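Local coordinates for protein adenine Deaminase (PDB 2ICS) that binds two zinc ions in an amidohydrolase TIM barrel and deacetylates acetyl-(R)-mandelate in vitro, though with very low efficiency, at residues Ile77-Thr85 / Thr362-Asn371; Leu46-Trp56 / Ala329-Gln337. All coordinates share one frame; numbering follows the deposited sequence.

In the fold
From the N terminus the chain runs through the strands of the small beta domain and reaches 46-56, then 77-85. The rest of the barrel follows before the chain returns at 329-337 and 362-371. Contact 2 closes a loop of 272 residues between 46-56 and 329-337. Contact 1 closes one of 276 residues between 77-85 and 362-371. The two loops cross, because their segments alternate along the chain. Both contacts reach one mixed sheet, in which strands 83-89 and 51-61 are neighbours, as are 331-344 and 350-364. G82 O with T332 OG1 and G365 N with D330 OD1 join them directly. Together they tie the C-terminal strands to the start of the barrel.

Contact 1. Residues Ile77-Thr85 / Thr362-Asn371; sequences IGVKKGVTT and TIIGGQIYDN
V79 meets the hairpin 362-371 with its side chain. CG1 of V79 stands between the backbone N and the carbonyl carbon (chi1 59°), which turns CG2 toward Y369. CG2 of V79 lies 3.6 Å from Y369 CB and equally close to CG, crossing the tyrosine side chain at about a right angle. V79 CB also touches the end of I364, with CD1 3.7 Å away. T84 packs through its methyl group. Its CG2 is 3.6 Å from T362 CG2 and also reaches I364 CG1 and the carbonyl of I363. With chi1 at 59°, T84 directs this methyl at the hairpin while OG1 bonds to the backbone O of W56. T362 OG1 sits 3.2 Å from G82 CA and gives a weak hydrogen bond to N371 O. G82 has a positive phi, 77°, and carries no side chain beside that hydroxyl. Between the two segments the contacts are van der Waals ones. The segments pair with other strands: I363 with L331, T85 with D58. Here a beta hairpin, closed by a type I' turn from I364 to Q367, packs against the turn that leads into strand 83-89 of the TIM barrel and against the start of that strand.

Contact 2. Residues Leu46-Trp56 / Ala329-Gln337; sequences LEPGTYVSAGW and ADLTIFTIQ
Y51 and F334 face each other as an antiparallel hydrogen-bonded pair. Y51 N gives a 2.8 Å bond to F334 O, nearly along the C=O axis. The return bond, F334 N to Y51 O, comes from above the carbonyl plane. S53 and T332 repeat this pattern two residues on. G55 N then bonds to D330 O, and W56 N to T332 OG1 at 2.9 Å.

Over these bonds lies an aromatic cluster. The F334 ring is held between two groups: Y51 CB over one face, 3.6 Å from the ring centroid, and W56 CZ2 over the other, 3.4 Å from F334 CD2. S53 OG lies at its edge. F334 CG stands between its backbone N and carbonyl carbon (chi1 57°), and this brings the ring across to both partners. The Y51 and F334 rings are nearly parallel but slid apart, with little overlap. The side chain of I336 crosses that of Y51 at about a right angle, with I336 CB 3.8 Å from Y51 CE2. T332 CG2 sits over the centre of the W56 six-membered ring, a CH-pi contact of 3.6 Å. I304 of helix 300-305 touches both W56 and F334.

On the other face of the sheet V52 meets L331 and I333. The methyl of T50 presses tightly on I333 CG2 at 3.4 Å, and L46 reaches the same isoleucine tip to tip.

Further out, a type II turn from E47 to T50 brings the chain into the strand. T50 N and OG1 both bond E47 O. A water links G49 O to I336 N. K320 forms a salt bridge with D330, whose other carboxylate oxygen takes a bond from G365 N.

T332 OG1 accepts from W56 N and also bonds G82 O, which implies that the hydroxyl gives its proton to G82. One buried threonine thus joins three segments, its hydroxyl satisfied and its methyl against the indole.

Contact 1. Residues Ile77-Thr85 / Thr362-Asn371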
ATOM      1  N   ILE A  77      -6.402  -2.633  10.759  1.00 24.08           N
ATOM      2  CA  ILE A  77      -5.265  -2.133   9.980  1.00 23.98           C
ATOM      3  C   ILE A  77      -5.702  -0.939   9.147  1.00 24.16           C
ATOM      4  O   ILE A  77      -4.881  -0.287   8.500  1.00 25.25           O
ATOM      5  CB  ILE A  77      -4.730  -3.191   8.992  1.00 20.35           C
ATOM      6  CG1 ILE A  77      -5.840  -3.563   8.006  1.00 19.72           C
ATOM      7  CG2 ILE A  77      -4.233  -4.414   9.745  1.00 20.26           C
ATOM      8  CD1 ILE A  77      -5.388  -4.431   6.863  1.00 18.01           C
ATOM      9  N   GLY A  78      -7.003  -0.672   9.151  1.00 23.99           N
ATOM     10  CA  GLY A  78      -7.529   0.426   8.368  1.00 23.05           C
ATOM     11  C   GLY A  78      -7.958   1.629   9.177  1.00 23.94           C
ATOM     12  O   GLY A  78      -7.132   2.324   9.765  1.00 24.72           O
ATOM     13  N   VAL A  79      -9.264   1.865   9.210  1.00 25.66           N
ATOM     14  CA  VAL A  79      -9.829   3.001   9.916  1.00 26.14           C
ATOM     15  C   VAL A  79      -9.201   3.278  11.282  1.00 27.06           C
ATOM     16  O   VAL A  79      -8.928   4.427  11.611  1.00 28.27           O
ATOM     17  CB  VAL A  79     -11.366   2.842  10.059  1.00 27.54           C
ATOM     18  CG1 VAL A  79     -11.699   1.567  10.820  1.00 26.13           C
ATOM     19  CG2 VAL A  79     -11.960   4.067  10.749  1.00 27.41           C
ATOM     20  N   LYS A  80      -8.949   2.239  12.069  1.00 27.39           N
ATOM     21  CA  LYS A  80      -8.370   2.444  13.391  1.00 29.14           C
ATOM     22  C   LYS A  80      -6.917   2.923  13.374  1.00 28.54           C
ATOM     23  O   LYS A  80      -6.370   3.285  14.412  1.00 28.05           O
ATOM     24  CB  LYS A  80      -8.494   1.159  14.220  1.00 30.81           C
ATOM     25  CG  LYS A  80      -9.944   0.710  14.428  1.00 32.57           C
ATOM     26  CD  LYS A  80     -10.033  -0.492  15.365  1.00 36.40           C
ATOM     27  CE  LYS A  80     -11.460  -1.043  15.463  1.00 39.42           C
ATOM     28  NZ  LYS A  80     -12.435  -0.085  16.066  1.00 39.26           N
ATOM     29  N   LYS A  81      -6.297   2.937  12.198  1.00 28.74           N
ATOM     30  CA  LYS A  81      -4.910   3.379  12.079  1.00 28.21           C
ATOM     31  C   LYS A  81      -4.802   4.579  11.139  1.00 27.74           C
ATOM     32  O   LYS A  81      -3.718   4.918  10.652  1.00 27.79           O
ATOM     33  CB  LYS A  81      -4.038   2.224  11.574  1.00 29.09           C
ATOM     34  CG  LYS A  81      -4.050   1.004  12.493  1.00 30.58           C
ATOM     35  CD  LYS A  81      -3.510   1.354  13.879  1.00 32.94           C
ATOM     36  CE  LYS A  81      -3.553   0.163  14.825  1.00 37.03           C
ATOM     37  NZ  LYS A  81      -2.731  -0.979  14.341  1.00 38.88           N
ATOM     38  N   GLY A  82      -5.940   5.215  10.891  1.00 27.94           N
ATOM     39  CA  GLY A  82      -5.969   6.378  10.020  1.00 27.19           C
ATOM     40  C   GLY A  82      -5.901   6.036   8.545  1.00 25.02           C
ATOM     41  O   GLY A  82      -5.727   6.923   7.710  1.00 26.42           O
ATOM     42  N   VAL A  83      -6.031   4.754   8.218  1.00 22.43           N
ATOM     43  CA  VAL A  83      -5.981   4.323   6.827  1.00 22.35           C
ATOM     44  C   VAL A  83      -7.410   4.122   6.319  1.00 22.74           C
ATOM     45  O   VAL A  83      -8.136   3.246   6.793  1.00 23.07           O
ATOM     46  CB  VAL A  83      -5.155   3.016   6.684  1.00 23.43           C
ATOM     47  CG1 VAL A  83      -5.034   2.627   5.213  1.00 23.51           C
ATOM     48  CG2 VAL A  83      -3.755   3.217   7.287  1.00 20.77           C
ATOM     49  N   THR A  84      -7.816   4.953   5.362  1.00 21.91           N
ATOM     50  CA  THR A  84      -9.164   4.895   4.816  1.00 21.87           C
ATOM     51  C   THR A  84      -9.390   3.798   3.776  1.00 21.24           C
ATOM     52  O   THR A  84     -10.506   3.310   3.622  1.00 21.96           O
ATOM     53  CB  THR A  84      -9.564   6.263   4.209  1.00 23.41           C
ATOM     54  OG1 THR A  84      -8.637   6.628   3.177  1.00 23.81           O
ATOM     55  CG2 THR A  84      -9.561   7.337   5.285  1.00 24.57           C
ATOM     56  N   THR A  85      -8.334   3.411   3.068  1.00 21.93           N
ATOM     57  CA  THR A  85      -8.435   2.373   2.044  1.00 21.83           C
ATOM     58  C   THR A  85      -7.263   1.393   2.121  1.00 22.76           C
ATOM     59  O   THR A  85      -6.124   1.794   2.380  1.00 22.24           O
ATOM     60  CB  THR A  85      -8.467   2.997   0.612  1.00 22.14           C
ATOM     61  OG1 THR A  85      -9.656   3.781   0.453  1.00 22.23           O
ATOM     62  CG2 THR A  85      -8.452   1.915  -0.451  1.00 21.88           C
ATOM     63  N   THR A 362     -10.363  10.014  11.505  1.00 29.55           N
ATOM     64  CA  THR A 362     -10.355   9.404  10.191  1.00 29.88           C
ATOM     65  C   THR A 362     -11.753   9.489   9.602  1.00 30.14           C
ATOM     66  O   THR A 362     -12.727   9.054  10.215  1.00 30.68           O
ATOM     67  CB  THR A 362      -9.906   7.928  10.270  1.00 30.60           C
ATOM     68  OG1 THR A 362      -8.622   7.854  10.909  1.00 32.62           O
ATOM     69  CG2 THR A 362      -9.802   7.326   8.878  1.00 29.87           C
ATOM     70  N   ILE A 363     -11.848  10.066   8.413  1.00 28.71           N
ATOM     71  CA  ILE A 363     -13.127  10.214   7.745  1.00 28.10           C
ATOM     72  C   ILE A 363     -13.174   9.288   6.546  1.00 28.28           C
ATOM     73  O   ILE A 363     -12.240   9.255   5.743  1.00 26.31           O
ATOM     74  CB  ILE A 363     -13.344  11.661   7.270  1.00 29.45           C
ATOM     75  CG1 ILE A 363     -13.245  12.609   8.465  1.00 29.28           C
ATOM     76  CG2 ILE A 363     -14.702  11.788   6.588  1.00 28.51           C
ATOM     77  CD1 ILE A 363     -13.381  14.054   8.102  1.00 30.84           C
ATOM     78  N   ILE A 364     -14.269   8.546   6.431  1.00 27.76           N
ATOM     79  CA  ILE A 364     -14.447   7.603   5.343  1.00 27.94           C
ATOM     80  C   ILE A 364     -15.818   7.796   4.711  1.00 28.52           C
ATOM     81  O   ILE A 364     -16.841   7.674   5.387  1.00 27.56           O
ATOM     82  CB  ILE A 364     -14.344   6.151   5.851  1.00 27.91           C
ATOM     83  CG1 ILE A 364     -13.004   5.942   6.563  1.00 28.88           C
ATOM     84  CG2 ILE A 364     -14.517   5.184   4.687  1.00 26.62           C
ATOM     85  CD1 ILE A 364     -12.758   4.509   7.043  1.00 27.69           C
ATOM     86  N   GLY A 365     -15.824   8.087   3.412  1.00 29.28           N
ATOM     87  CA  GLY A 365     -17.062   8.296   2.693  1.00 30.13           C
ATOM     88  C   GLY A 365     -17.924   9.341   3.371  1.00 33.01           C
ATOM     89  O   GLY A 365     -19.150   9.281   3.303  1.00 33.76           O
ATOM     90  N   GLY A 366     -17.286  10.293   4.043  1.00 33.25           N
ATOM     91  CA  GLY A 366     -18.034  11.334   4.721  1.00 35.71           C
ATOM     92  C   GLY A 366     -18.359  11.029   6.170  1.00 37.09           C
ATOM     93  O   GLY A 366     -18.837  11.906   6.892  1.00 38.76           O
ATOM     94  N   GLN A 367     -18.115   9.795   6.602  1.00 36.82           N
ATOM     95  CA  GLN A 367     -18.381   9.405   7.984  1.00 36.27           C
ATOM     96  C   GLN A 367     -17.136   9.662   8.825  1.00 35.40           C
ATOM     97  O   GLN A 367     -16.013   9.436   8.373  1.00 35.76           O
ATOM     98  CB  GLN A 367     -18.760   7.924   8.070  1.00 38.98           C
ATOM     99  CG  GLN A 367     -20.027   7.549   7.315  1.00 44.68           C
ATOM    100  CD  GLN A 367     -21.227   8.375   7.742  1.00 48.54           C
ATOM    101  OE1 GLN A 367     -21.581   8.418   8.925  1.00 51.00           O
ATOM    102  NE2 GLN A 367     -21.864   9.034   6.779  1.00 50.17           N
ATOM    103  N   ILE A 368     -17.345  10.118  10.053  1.00 34.14           N
ATOM    104  CA  ILE A 368     -16.250  10.430  10.960  1.00 35.18           C
ATOM    105  C   ILE A 368     -15.985   9.311  11.961  1.00 36.91           C
ATOM    106  O   ILE A 368     -16.916   8.747  12.542  1.00 37.90           O
ATOM    107  CB  ILE A 368     -16.561  11.720  11.747  1.00 36.02           C
ATOM    108  CG1 ILE A 368     -16.807  12.871  10.772  1.00 36.85           C
ATOM    109  CG2 ILE A 368     -15.419  12.051  12.697  1.00 34.36           C
ATOM    110  CD1 ILE A 368     -17.491  14.061  11.402  1.00 40.09           C
ATOM    111  N   TYR A 369     -14.707   9.003  12.158  1.00 36.89           N
ATOM    112  CA  TYR A 369     -14.284   7.976  13.102  1.00 38.41           C
ATOM    113  C   TYR A 369     -13.127   8.554  13.910  1.00 40.38           C
ATOM    114  O   TYR A 369     -12.128   9.005  13.344  1.00 39.72           O
ATOM    115  CB  TYR A 369     -13.828   6.719  12.358  1.00 38.34           C
ATOM    116  CG  TYR A 369     -14.896   6.099  11.479  1.00 40.24           C
ATOM    117  CD1 TYR A 369     -15.928   5.327  12.027  1.00 41.13           C
ATOM    118  CD2 TYR A 369     -14.879   6.285  10.098  1.00 40.12           C
ATOM    119  CE1 TYR A 369     -16.914   4.757  11.216  1.00 41.57           C
ATOM    120  CE2 TYR A 369     -15.858   5.722   9.279  1.00 42.02           C
ATOM    121  CZ  TYR A 369     -16.871   4.961   9.840  1.00 43.04           C
ATOM    122  OH  TYR A 369     -17.839   4.417   9.020  1.00 43.11           O
ATOM    123  N   ASP A 370     -13.266   8.544  15.233  1.00 42.17           N
ATOM    124  CA  ASP A 370     -12.239   9.082  16.115  1.00 45.96           C
ATOM    125  C   ASP A 370     -11.099   8.090  16.334  1.00 47.07           C
ATOM    126  O   ASP A 370     -11.339   6.901  16.552  1.00 49.23           O
ATOM    127  CB  ASP A 370     -12.860   9.456  17.458  1.00 50.89           C
ATOM    128  CG  ASP A 370     -12.007  10.434  18.239  1.00 55.01           C
ATOM    129  OD1 ASP A 370     -10.810  10.146  18.457  1.00 57.47           O
ATOM    130  OD2 ASP A 370     -12.539  11.493  18.636  1.00 57.77           O
ATOM    131  N   ASN A 371      -9.866   8.589  16.281  1.00 46.04           N
ATOM    132  CA  ASN A 371      -8.666   7.772  16.459  1.00 46.67           C
ATOM    133  C   ASN A 371      -8.399   6.880  15.245  1.00 46.52           C
ATOM    134  O   ASN A 371      -8.101   7.366  14.150  1.00 43.37           O
ATOM    135  CB  ASN A 371      -8.783   6.903  17.718  1.00 49.12           C
ATOM    136  CG  ASN A 371      -8.719   7.715  19.001  1.00 52.62           C
ATOM    137  OD1 ASN A 371      -8.905   7.179  20.099  1.00 55.93           O
ATOM    138  ND2 ASN A 371      -8.449   9.013  18.873  1.00 52.06           N
TER

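Contact 2. Residues Leu46-Trp56 / Ala329-Gln337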
ATOM      1  N   LEU A  46     -10.924  21.691  14.110  1.00 36.89           N
ATOM      2  CA  LEU A  46      -9.650  21.105  14.507  1.00 37.39           C
ATOM      3  C   LEU A  46      -8.825  22.045  15.373  1.00 37.91           C
ATOM      4  O   LEU A  46      -8.994  23.262  15.322  1.00 36.20           O
ATOM      5  CB  LEU A  46      -8.848  20.722  13.257  1.00 35.56           C
ATOM      6  CG  LEU A  46      -9.572  19.750  12.322  1.00 33.65           C
ATOM      7  CD1 LEU A  46      -8.798  19.595  11.032  1.00 32.89           C
ATOM      8  CD2 LEU A  46      -9.746  18.414  13.019  1.00 33.24           C
ATOM      9  N   GLU A  47      -7.943  21.468  16.182  1.00 39.78           N
ATOM     10  CA  GLU A  47      -7.068  22.252  17.040  1.00 41.78           C
ATOM     11  C   GLU A  47      -5.963  22.825  16.169  1.00 42.10           C
ATOM     12  O   GLU A  47      -5.535  22.188  15.211  1.00 42.12           O
ATOM     13  CB  GLU A  47      -6.437  21.370  18.121  1.00 45.18           C
ATOM     14  CG  GLU A  47      -7.396  20.913  19.205  1.00 50.38           C
ATOM     15  CD  GLU A  47      -8.080  22.079  19.894  1.00 54.29           C
ATOM     16  OE1 GLU A  47      -7.375  23.011  20.343  1.00 55.45           O
ATOM     17  OE2 GLU A  47      -9.327  22.062  19.985  1.00 57.28           O
ATOM     18  N   PRO A  48      -5.491  24.038  16.485  1.00 42.87           N
ATOM     19  CA  PRO A  48      -4.422  24.651  15.693  1.00 43.13           C
ATOM     20  C   PRO A  48      -3.204  23.735  15.650  1.00 42.07           C
ATOM     21  O   PRO A  48      -2.809  23.174  16.675  1.00 41.70           O
ATOM     22  CB  PRO A  48      -4.143  25.951  16.445  1.00 44.34           C
ATOM     23  CG  PRO A  48      -5.496  26.305  16.992  1.00 44.62           C
ATOM     24  CD  PRO A  48      -5.980  24.969  17.516  1.00 44.25           C
ATOM     25  N   GLY A  49      -2.620  23.574  14.466  1.00 41.06           N
ATOM     26  CA  GLY A  49      -1.454  22.720  14.335  1.00 41.11           C
ATOM     27  C   GLY A  49      -1.793  21.307  13.893  1.00 40.97           C
ATOM     28  O   GLY A  49      -0.912  20.451  13.785  1.00 41.58           O
ATOM     29  N   THR A  50      -3.071  21.052  13.644  1.00 38.92           N
ATOM     30  CA  THR A  50      -3.504  19.732  13.202  1.00 37.57           C
ATOM     31  C   THR A  50      -3.385  19.635  11.682  1.00 35.90           C
ATOM     32  O   THR A  50      -3.757  20.560  10.955  1.00 34.93           O
ATOM     33  CB  THR A  50      -4.970  19.451  13.608  1.00 37.68           C
ATOM     34  OG1 THR A  50      -5.106  19.545  15.031  1.00 37.26           O
ATOM     35  CG2 THR A  50      -5.386  18.059  13.163  1.00 37.85           C
ATOM     36  N   TYR A  51      -2.858  18.514  11.205  1.00 33.69           N
ATOM     37  CA  TYR A  51      -2.695  18.307   9.772  1.00 32.10           C
ATOM     38  C   TYR A  51      -3.855  17.512   9.190  1.00 31.07           C
ATOM     39  O   TYR A  51      -4.546  16.776   9.905  1.00 31.15           O
ATOM     40  CB  TYR A  51      -1.388  17.563   9.490  1.00 32.47           C
ATOM     41  CG  TYR A  51      -0.146  18.315   9.903  1.00 33.41           C
ATOM     42  CD1 TYR A  51       0.336  19.379   9.141  1.00 33.90           C
ATOM     43  CD2 TYR A  51       0.552  17.965  11.059  1.00 35.20           C
ATOM     44  CE1 TYR A  51       1.484  20.074   9.518  1.00 35.13           C
ATOM     45  CE2 TYR A  51       1.703  18.657  11.448  1.00 36.01           C
ATOM     46  CZ  TYR A  51       2.160  19.710  10.672  1.00 35.57           C
ATOM     47  OH  TYR A  51       3.283  20.404  11.059  1.00 37.82           O
ATOM     48  N   VAL A  52      -4.056  17.672   7.886  1.00 29.39           N
ATOM     49  CA  VAL A  52      -5.111  16.979   7.159  1.00 27.57           C
ATOM     50  C   VAL A  52      -4.576  16.605   5.781  1.00 27.46           C
ATOM     51  O   VAL A  52      -3.852  17.383   5.153  1.00 28.94           O
ATOM     52  CB  VAL A  52      -6.354  17.875   6.941  1.00 28.38           C
ATOM     53  CG1 VAL A  52      -7.503  17.040   6.398  1.00 25.13           C
ATOM     54  CG2 VAL A  52      -6.751  18.562   8.235  1.00 30.53           C
ATOM     55  N   SER A  53      -4.927  15.415   5.314  1.00 24.42           N
ATOM     56  CA  SER A  53      -4.496  14.970   4.001  1.00 24.91           C
ATOM     57  C   SER A  53      -5.579  14.082   3.430  1.00 24.16           C
ATOM     58  O   SER A  53      -6.612  13.868   4.061  1.00 23.74           O
ATOM     59  CB  SER A  53      -3.196  14.171   4.093  1.00 25.39           C
ATOM     60  OG  SER A  53      -3.425  12.883   4.647  1.00 24.00           O
ATOM     61  N   ALA A  54      -5.345  13.574   2.228  1.00 24.83           N
ATOM     62  CA  ALA A  54      -6.293  12.668   1.609  1.00 23.41           C
ATOM     63  C   ALA A  54      -6.226  11.429   2.493  1.00 22.27           C
ATOM     64  O   ALA A  54      -5.213  11.203   3.152  1.00 21.55           O
ATOM     65  CB  ALA A  54      -5.851  12.337   0.200  1.00 22.09           C
ATOM     66  N   GLY A  55      -7.295  10.640   2.532  1.00 21.55           N
ATOM     67  CA  GLY A  55      -7.269   9.441   3.355  1.00 20.80           C
ATOM     68  C   GLY A  55      -6.079   8.576   2.984  1.00 19.93           C
ATOM     69  O   GLY A  55      -5.857   8.299   1.806  1.00 20.57           O
ATOM     70  N   TRP A  56      -5.305   8.151   3.977  1.00 19.53           N
ATOM     71  CA  TRP A  56      -4.132   7.326   3.708  1.00 19.83           C
ATOM     72  C   TRP A  56      -4.546   5.999   3.090  1.00 19.01           C
ATOM     73  O   TRP A  56      -5.592   5.451   3.429  1.00 18.93           O
ATOM     74  CB  TRP A  56      -3.339   7.079   4.992  1.00 19.41           C
ATOM     75  CG  TRP A  56      -2.811   8.324   5.651  1.00 22.02           C
ATOM     76  CD1 TRP A  56      -2.734   9.580   5.108  1.00 20.83           C
ATOM     77  CD2 TRP A  56      -2.252   8.424   6.973  1.00 20.90           C
ATOM     78  NE1 TRP A  56      -2.159  10.454   6.011  1.00 21.65           N
ATOM     79  CE2 TRP A  56      -1.856   9.771   7.161  1.00 21.84           C
ATOM     80  CE3 TRP A  56      -2.051   7.505   8.015  1.00 21.81           C
ATOM     81  CZ2 TRP A  56      -1.270  10.223   8.352  1.00 21.68           C
ATOM     82  CZ3 TRP A  56      -1.466   7.953   9.204  1.00 21.54           C
ATOM     83  CH2 TRP A  56      -1.083   9.305   9.358  1.00 22.43           C
ATOM     84  N   ALA A 329     -15.024  11.426  -0.231  1.00 30.70           N
ATOM     85  CA  ALA A 329     -14.704  12.103   1.013  1.00 30.51           C
ATOM     86  C   ALA A 329     -13.992  11.192   2.015  1.00 30.39           C
ATOM     87  O   ALA A 329     -14.579  10.744   3.006  1.00 30.34           O
ATOM     88  CB  ALA A 329     -15.975  12.685   1.632  1.00 28.93           C
ATOM     89  N   ASP A 330     -12.726  10.905   1.733  1.00 29.71           N
ATOM     90  CA  ASP A 330     -11.891  10.097   2.620  1.00 28.56           C
ATOM     91  C   ASP A 330     -10.753  11.012   3.044  1.00 27.66           C
ATOM     92  O   ASP A 330     -10.060  11.578   2.195  1.00 25.93           O
ATOM     93  CB  ASP A 330     -11.306   8.879   1.898  1.00 28.97           C
ATOM     94  CG  ASP A 330     -12.362   7.886   1.465  1.00 29.26           C
ATOM     95  OD1 ASP A 330     -13.490   7.918   2.009  1.00 30.07           O
ATOM     96  OD2 ASP A 330     -12.054   7.055   0.587  1.00 30.64           O
ATOM     97  N   LEU A 331     -10.565  11.167   4.348  1.00 27.65           N
ATOM     98  CA  LEU A 331      -9.513  12.033   4.861  1.00 26.15           C
ATOM     99  C   LEU A 331      -8.889  11.473   6.120  1.00 25.30           C
ATOM    100  O   LEU A 331      -9.516  10.723   6.861  1.00 25.47           O
ATOM    101  CB  LEU A 331     -10.061  13.427   5.196  1.00 28.74           C
ATOM    102  CG  LEU A 331     -10.679  14.310   4.112  1.00 31.39           C
ATOM    103  CD1 LEU A 331     -12.062  13.793   3.726  1.00 33.32           C
ATOM    104  CD2 LEU A 331     -10.790  15.724   4.654  1.00 33.59           C
ATOM    105  N   THR A 332      -7.644  11.852   6.358  1.00 23.13           N
ATOM    106  CA  THR A 332      -6.947  11.428   7.548  1.00 22.68           C
ATOM    107  C   THR A 332      -6.504  12.719   8.215  1.00 24.08           C
ATOM    108  O   THR A 332      -5.924  13.599   7.571  1.00 23.22           O
ATOM    109  CB  THR A 332      -5.729  10.546   7.214  1.00 23.54           C
ATOM    110  OG1 THR A 332      -6.168   9.382   6.496  1.00 23.99           O
ATOM    111  CG2 THR A 332      -5.025  10.109   8.494  1.00 20.80           C
ATOM    112  N   ILE A 333      -6.821  12.837   9.498  1.00 24.37           N
ATOM    113  CA  ILE A 333      -6.489  14.011  10.289  1.00 23.74           C
ATOM    114  C   ILE A 333      -5.486  13.521  11.321  1.00 25.19           C
ATOM    115  O   ILE A 333      -5.740  12.549  12.042  1.00 23.17           O
ATOM    116  CB  ILE A 333      -7.766  14.575  10.940  1.00 24.50           C
ATOM    117  CG1 ILE A 333      -8.796  14.861   9.835  1.00 24.82           C
ATOM    118  CG2 ILE A 333      -7.458  15.842  11.710  1.00 24.77           C
ATOM    119  CD1 ILE A 333     -10.109  15.436  10.325  1.00 26.49           C
ATOM    120  N   PHE A 334      -4.342  14.194  11.389  1.00 24.47           N
ATOM    121  CA  PHE A 334      -3.274  13.751  12.269  1.00 24.10           C
ATOM    122  C   PHE A 334      -2.374  14.849  12.809  1.00 27.14           C
ATOM    123  O   PHE A 334      -2.510  16.023  12.463  1.00 28.22           O
ATOM    124  CB  PHE A 334      -2.409  12.767  11.485  1.00 22.62           C
ATOM    125  CG  PHE A 334      -1.856  13.349  10.210  1.00 22.69           C
ATOM    126  CD1 PHE A 334      -0.617  13.989  10.198  1.00 21.45           C
ATOM    127  CD2 PHE A 334      -2.606  13.318   9.034  1.00 20.63           C
ATOM    128  CE1 PHE A 334      -0.134  14.593   9.033  1.00 22.32           C
ATOM    129  CE2 PHE A 334      -2.134  13.921   7.866  1.00 21.69           C
ATOM    130  CZ  PHE A 334      -0.898  14.558   7.864  1.00 21.97           C
ATOM    131  N   THR A 335      -1.431  14.430  13.648  1.00 27.32           N
ATOM    132  CA  THR A 335      -0.453  15.325  14.241  1.00 29.11           C
ATOM    133  C   THR A 335       0.923  14.728  13.990  1.00 30.60           C
ATOM    134  O   THR A 335       1.056  13.530  13.754  1.00 28.97           O
ATOM    135  CB  THR A 335      -0.614  15.448  15.778  1.00 30.68           C
ATOM    136  OG1 THR A 335      -0.429  14.160  16.377  1.00 31.59           O
ATOM    137  CG2 THR A 335      -1.985  15.998  16.150  1.00 27.91           C
ATOM    138  N   ILE A 336       1.938  15.582  14.038  1.00 33.20           N
ATOM    139  CA  ILE A 336       3.322  15.171  13.860  1.00 36.02           C
ATOM    140  C   ILE A 336       4.046  15.802  15.042  1.00 39.08           C
ATOM    141  O   ILE A 336       4.000  17.019  15.224  1.00 40.92           O
ATOM    142  CB  ILE A 336       3.909  15.703  12.535  1.00 34.89           C
ATOM    143  CG1 ILE A 336       3.168  15.075  11.351  1.00 33.47           C
ATOM    144  CG2 ILE A 336       5.391  15.376  12.453  1.00 35.48           C
ATOM    145  CD1 ILE A 336       3.643  15.561  10.000  1.00 31.06           C
ATOM    146  N   GLN A 337       4.702  14.982  15.853  1.00 41.34           N
ATOM    147  CA  GLN A 337       5.383  15.503  17.028  1.00 44.58           C
ATOM    148  C   GLN A 337       6.804  15.003  17.241  1.00 45.26           C
ATOM    149  O   GLN A 337       7.151  13.871  16.895  1.00 44.65           O
ATOM    150  CB  GLN A 337       4.534  15.212  18.267  1.00 46.38           C
ATOM    151  CG  GLN A 337       3.217  15.978  18.270  1.00 50.47           C
ATOM    152  CD  GLN A 337       2.268  15.532  19.362  1.00 53.72           C
ATOM    153  OE1 GLN A 337       1.213  16.136  19.560  1.00 56.56           O
ATOM    154  NE2 GLN A 337       2.630  14.468  20.073  1.00 55.20           N
TER
HETATM  155  O   HOH W   1       1.006  18.311  14.637  1.00 38.22           O